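Local coordinates for protein ornithine cyclodeaminase (Methanocaldococcus jannaschii, PDB 3MGJ) that probably converts ornithine to proline with release of ammonia, using NAD, and is represented here by its N-terminal Saccharop_dh_N domain, at residues I17-M28 / H60-L71. Sequence-based numbering, arbitrary orientation.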
# COMPACT_ATOMS: atom_id res chain seq x y z
N ILE A 17 -3.90 -2.91 9.39
CA ILE A 17 -3.54 -4.28 9.03
C ILE A 17 -2.07 -4.45 8.68
O ILE A 17 -1.42 -5.38 9.15
CB ILE A 17 -4.39 -4.82 7.84
CG1 ILE A 17 -4.20 -6.33 7.72
CG2 ILE A 17 -3.95 -4.20 6.54
CD1 ILE A 17 -4.50 -7.06 9.01
N LEU A 18 -1.54 -3.56 7.85
CA LEU A 18 -0.16 -3.69 7.41
C LEU A 18 0.84 -3.60 8.55
O LEU A 18 1.71 -4.45 8.66
CB LEU A 18 0.18 -2.63 6.37
CG LEU A 18 -0.35 -2.86 4.97
CD1 LEU A 18 0.32 -1.86 4.08
CD2 LEU A 18 -0.03 -4.27 4.58
N PRO A 19 0.74 -2.54 9.37
CA PRO A 19 1.69 -2.39 10.47
C PRO A 19 1.55 -3.53 11.45
O PRO A 19 2.49 -3.85 12.17
CB PRO A 19 1.25 -1.09 11.13
CG PRO A 19 0.50 -0.36 10.07
CD PRO A 19 -0.19 -1.40 9.29
N LYS A 20 0.37 -4.13 11.49
CA LYS A 20 0.13 -5.26 12.36
C LYS A 20 0.81 -6.50 11.79
O LYS A 20 1.57 -7.16 12.49
CB LYS A 20 -1.36 -5.48 12.54
CG LYS A 20 -1.97 -4.73 13.72
CD LYS A 20 -3.48 -4.90 13.73
CE LYS A 20 -4.13 -4.03 14.79
NZ LYS A 20 -5.57 -3.79 14.49
N VAL A 21 0.55 -6.81 10.53
CA VAL A 21 1.26 -7.91 9.89
C VAL A 21 2.77 -7.79 10.07
O VAL A 21 3.42 -8.73 10.52
CB VAL A 21 0.91 -8.02 8.40
CG1 VAL A 21 1.95 -8.82 7.68
CG2 VAL A 21 -0.42 -8.68 8.25
N PHE A 22 3.32 -6.64 9.72
CA PHE A 22 4.75 -6.38 9.83
C PHE A 22 5.25 -6.60 11.25
O PHE A 22 6.29 -7.22 11.48
CB PHE A 22 5.04 -4.93 9.44
CG PHE A 22 4.68 -4.61 8.03
CD1 PHE A 22 4.48 -5.63 7.11
CD2 PHE A 22 4.57 -3.30 7.61
CE1 PHE A 22 4.16 -5.33 5.80
CE2 PHE A 22 4.25 -3.01 6.31
CZ PHE A 22 4.04 -4.02 5.40
N ASP A 23 4.51 -6.05 12.20
CA ASP A 23 4.89 -6.15 13.59
C ASP A 23 4.96 -7.58 14.05
O ASP A 23 5.87 -7.96 14.77
CB ASP A 23 3.91 -5.37 14.46
CG ASP A 23 4.33 -3.92 14.65
OD1 ASP A 23 5.53 -3.63 14.43
OD2 ASP A 23 3.48 -3.10 15.05
N LYS A 24 3.98 -8.37 13.62
CA LYS A 24 3.90 -9.75 14.05
C LYS A 24 5.06 -10.56 13.50
O LYS A 24 5.78 -11.20 14.26
CB LYS A 24 2.56 -10.36 13.66
CG LYS A 24 2.19 -11.57 14.50
CD LYS A 24 1.88 -11.23 15.96
CE LYS A 24 2.30 -12.34 16.89
NZ LYS A 24 1.39 -12.47 18.08
N ILE A 25 5.26 -10.51 12.19
CA ILE A 25 6.45 -11.07 11.57
C ILE A 25 7.75 -10.68 12.32
O ILE A 25 8.49 -11.55 12.77
CB ILE A 25 6.55 -10.67 10.08
CG1 ILE A 25 5.19 -10.88 9.40
CG2 ILE A 25 7.63 -11.47 9.39
CD1 ILE A 25 5.18 -10.49 7.93
N LEU A 26 8.01 -9.38 12.48
CA LEU A 26 9.21 -8.94 13.21
C LEU A 26 9.27 -9.48 14.65
O LEU A 26 10.26 -10.13 15.00
CB LEU A 26 9.38 -7.42 13.19
CG LEU A 26 9.58 -6.79 11.80
CD1 LEU A 26 9.37 -5.29 11.82
CD2 LEU A 26 10.93 -7.11 11.22
N ASP A 27 8.24 -9.24 15.46
CA ASP A 27 8.15 -9.90 16.77
C ASP A 27 8.60 -11.38 16.75
O ASP A 27 9.32 -11.82 17.64
CB ASP A 27 6.72 -9.85 17.32
CG ASP A 27 6.33 -8.48 17.85
OD1 ASP A 27 7.19 -7.56 17.94
OD2 ASP A 27 5.12 -8.34 18.18
N MSE A 28 8.17 -12.15 15.76
CA MSE A 28 8.47 -13.57 15.77
C MSE A 28 9.83 -13.91 15.17
O MSE A 28 10.18 -15.08 15.08
CB MSE A 28 7.39 -14.35 15.06
CG MSE A 28 6.00 -14.08 15.57
SE MSE A 28 4.73 -15.40 14.88
CE MSE A 28 3.53 -14.12 14.10
N HIS A 60 9.30 -22.74 11.26
CA HIS A 60 9.07 -21.47 11.91
C HIS A 60 8.27 -20.48 11.06
O HIS A 60 7.35 -19.82 11.56
CB HIS A 60 10.42 -20.87 12.30
CG HIS A 60 10.30 -19.60 13.07
ND1 HIS A 60 9.78 -19.56 14.35
CD2 HIS A 60 10.62 -18.33 12.75
CE1 HIS A 60 9.79 -18.31 14.77
NE2 HIS A 60 10.30 -17.55 13.83
N VAL A 61 8.61 -20.36 9.78
CA VAL A 61 7.84 -19.52 8.88
C VAL A 61 6.38 -19.96 8.84
O VAL A 61 5.47 -19.13 8.74
CB VAL A 61 8.42 -19.55 7.47
CG1 VAL A 61 7.46 -18.90 6.47
CG2 VAL A 61 9.77 -18.87 7.44
N ASP A 62 6.15 -21.26 8.94
CA ASP A 62 4.80 -21.80 8.95
C ASP A 62 4.05 -21.33 10.19
O ASP A 62 2.84 -21.10 10.16
CB ASP A 62 4.83 -23.32 8.91
CG ASP A 62 5.36 -23.85 7.60
OD1 ASP A 62 4.91 -23.39 6.53
OD2 ASP A 62 6.23 -24.75 7.64
N GLU A 63 4.78 -21.20 11.28
CA GLU A 63 4.23 -20.66 12.50
C GLU A 63 3.75 -19.25 12.27
O GLU A 63 2.68 -18.87 12.73
CB GLU A 63 5.31 -20.62 13.55
CG GLU A 63 5.28 -21.76 14.51
CD GLU A 63 6.20 -21.50 15.66
OE1 GLU A 63 7.27 -20.89 15.41
OE2 GLU A 63 5.86 -21.88 16.80
N ILE A 64 4.58 -18.47 11.58
CA ILE A 64 4.29 -17.08 11.33
C ILE A 64 3.09 -16.98 10.42
O ILE A 64 2.12 -16.34 10.73
CB ILE A 64 5.48 -16.36 10.67
CG1 ILE A 64 6.69 -16.41 11.60
CG2 ILE A 64 5.12 -14.94 10.35
CD1 ILE A 64 7.94 -15.80 11.04
N LEU A 65 3.17 -17.66 9.30
CA LEU A 65 2.03 -17.70 8.39
C LEU A 65 0.71 -18.05 9.06
O LEU A 65 -0.32 -17.49 8.70
CB LEU A 65 2.31 -18.63 7.21
CG LEU A 65 3.46 -18.17 6.31
CD1 LEU A 65 3.27 -18.84 5.00
CD2 LEU A 65 3.45 -16.68 6.12
N ASN A 66 0.72 -18.97 10.02
CA ASN A 66 -0.51 -19.33 10.72
C ASN A 66 -1.07 -18.23 11.63
O ASN A 66 -2.28 -18.00 11.66
CB ASN A 66 -0.35 -20.65 11.47
CG ASN A 66 -0.26 -21.85 10.51
OD1 ASN A 66 0.12 -22.96 10.90
ND2 ASN A 66 -0.60 -21.62 9.24
N GLU A 67 -0.20 -17.54 12.35
CA GLU A 67 -0.56 -16.31 13.03
C GLU A 67 -1.16 -15.26 12.08
O GLU A 67 -2.14 -14.59 12.43
CB GLU A 67 0.68 -15.73 13.67
CG GLU A 67 1.10 -16.45 14.91
CD GLU A 67 0.21 -16.10 16.07
OE1 GLU A 67 -0.34 -14.97 16.06
OE2 GLU A 67 0.05 -16.94 16.97
N LEU A 68 -0.54 -15.11 10.91
CA LEU A 68 -1.00 -14.14 9.92
C LEU A 68 -2.33 -14.59 9.35
O LEU A 68 -3.16 -13.78 8.95
CB LEU A 68 0.02 -14.00 8.80
CG LEU A 68 1.10 -12.93 8.84
CD1 LEU A 68 1.42 -12.45 10.24
CD2 LEU A 68 2.31 -13.48 8.16
N ARG A 69 -2.52 -15.91 9.29
CA ARG A 69 -3.76 -16.46 8.79
C ARG A 69 -4.91 -16.19 9.76
O ARG A 69 -6.06 -15.99 9.34
CB ARG A 69 -3.59 -17.96 8.52
CG ARG A 69 -4.84 -18.65 8.02
CD ARG A 69 -4.79 -20.13 8.37
NE ARG A 69 -4.59 -20.32 9.81
CZ ARG A 69 -4.22 -21.46 10.39
NH1 ARG A 69 -3.99 -22.55 9.66
NH2 ARG A 69 -4.07 -21.50 11.71
N ASP A 70 -4.61 -16.16 11.06
CA ASP A 70 -5.62 -15.93 12.09
C ASP A 70 -5.99 -14.47 12.21
O ASP A 70 -7.12 -14.12 12.56
CB ASP A 70 -5.16 -16.44 13.44
CG ASP A 70 -5.16 -17.96 13.53
OD1 ASP A 70 -5.77 -18.58 12.63
OD2 ASP A 70 -4.55 -18.51 14.48
N LEU A 71 -5.01 -13.61 11.93
CA LEU A 71 -5.21 -12.17 11.84
C LEU A 71 -6.25 -11.82 10.78
O LEU A 71 -7.12 -10.99 11.01
CB LEU A 71 -3.90 -11.52 11.44
CG LEU A 71 -3.49 -10.18 12.00
CD1 LEU A 71 -2.66 -9.52 10.94
CD2 LEU A 71 -4.67 -9.33 12.39
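Leu71 lays its CD1 methyl against helix 17-27 at two points, 3.6 Å from Ile17 CD1 and within the same reach of Val21 CG2. Its neighbour one turn back, Leu68, meets Ile25 at about a right angle, Leu68 CD2 lying 4.1 Å from Ile25 CG1. Ile64 continues the apolar row, its CG2 branch facing Ile25 CG1 while its CG1 branch lies 4.0 Å from SE of Met28, a selenomethionine. The helices run nearly antiparallel, at 152°, with their axes 10.1 Å apart at closest approach. The tightly packed inner side is built from apolar side chains and rests on the sheet: Ile25 and Ile64 both touch Val53 of strand 47-55, and Ile17 reaches Ile78 of strand 78-83. On the outer, more exposed side the contact is looser. Lys24 and Glu67 form a long salt bridge, Lys24 NZ to Glu67 OE1 3.7 Å, and SE of Met28 lies against Glu67 CG. At the C-terminal end of helix 17-27 a single hydrogen bond joins the pair: His60 NE2 donates to Met28 O over 2.8 Å, with the acceptor in the ring plane but a bent N-H...O angle of 141°. With CG anti to the backbone N (chi1 -176°), the imidazole extends toward that carbonyl, while its ND1 makes a weak hydrogen bond to Glu63 OE1. A leucine in place of His60 would probably leave Met28 O without this donor and Glu63 OE1 without its weak one, so that this corner would rest on the selenomethionine packing. Two helices packed side by side on one face of an antiparallel sheet of strand order 2-3-1-4, with helices following the first and third strands, form the βαββαβ arrangement of a ferredoxin-like α/β sandwich.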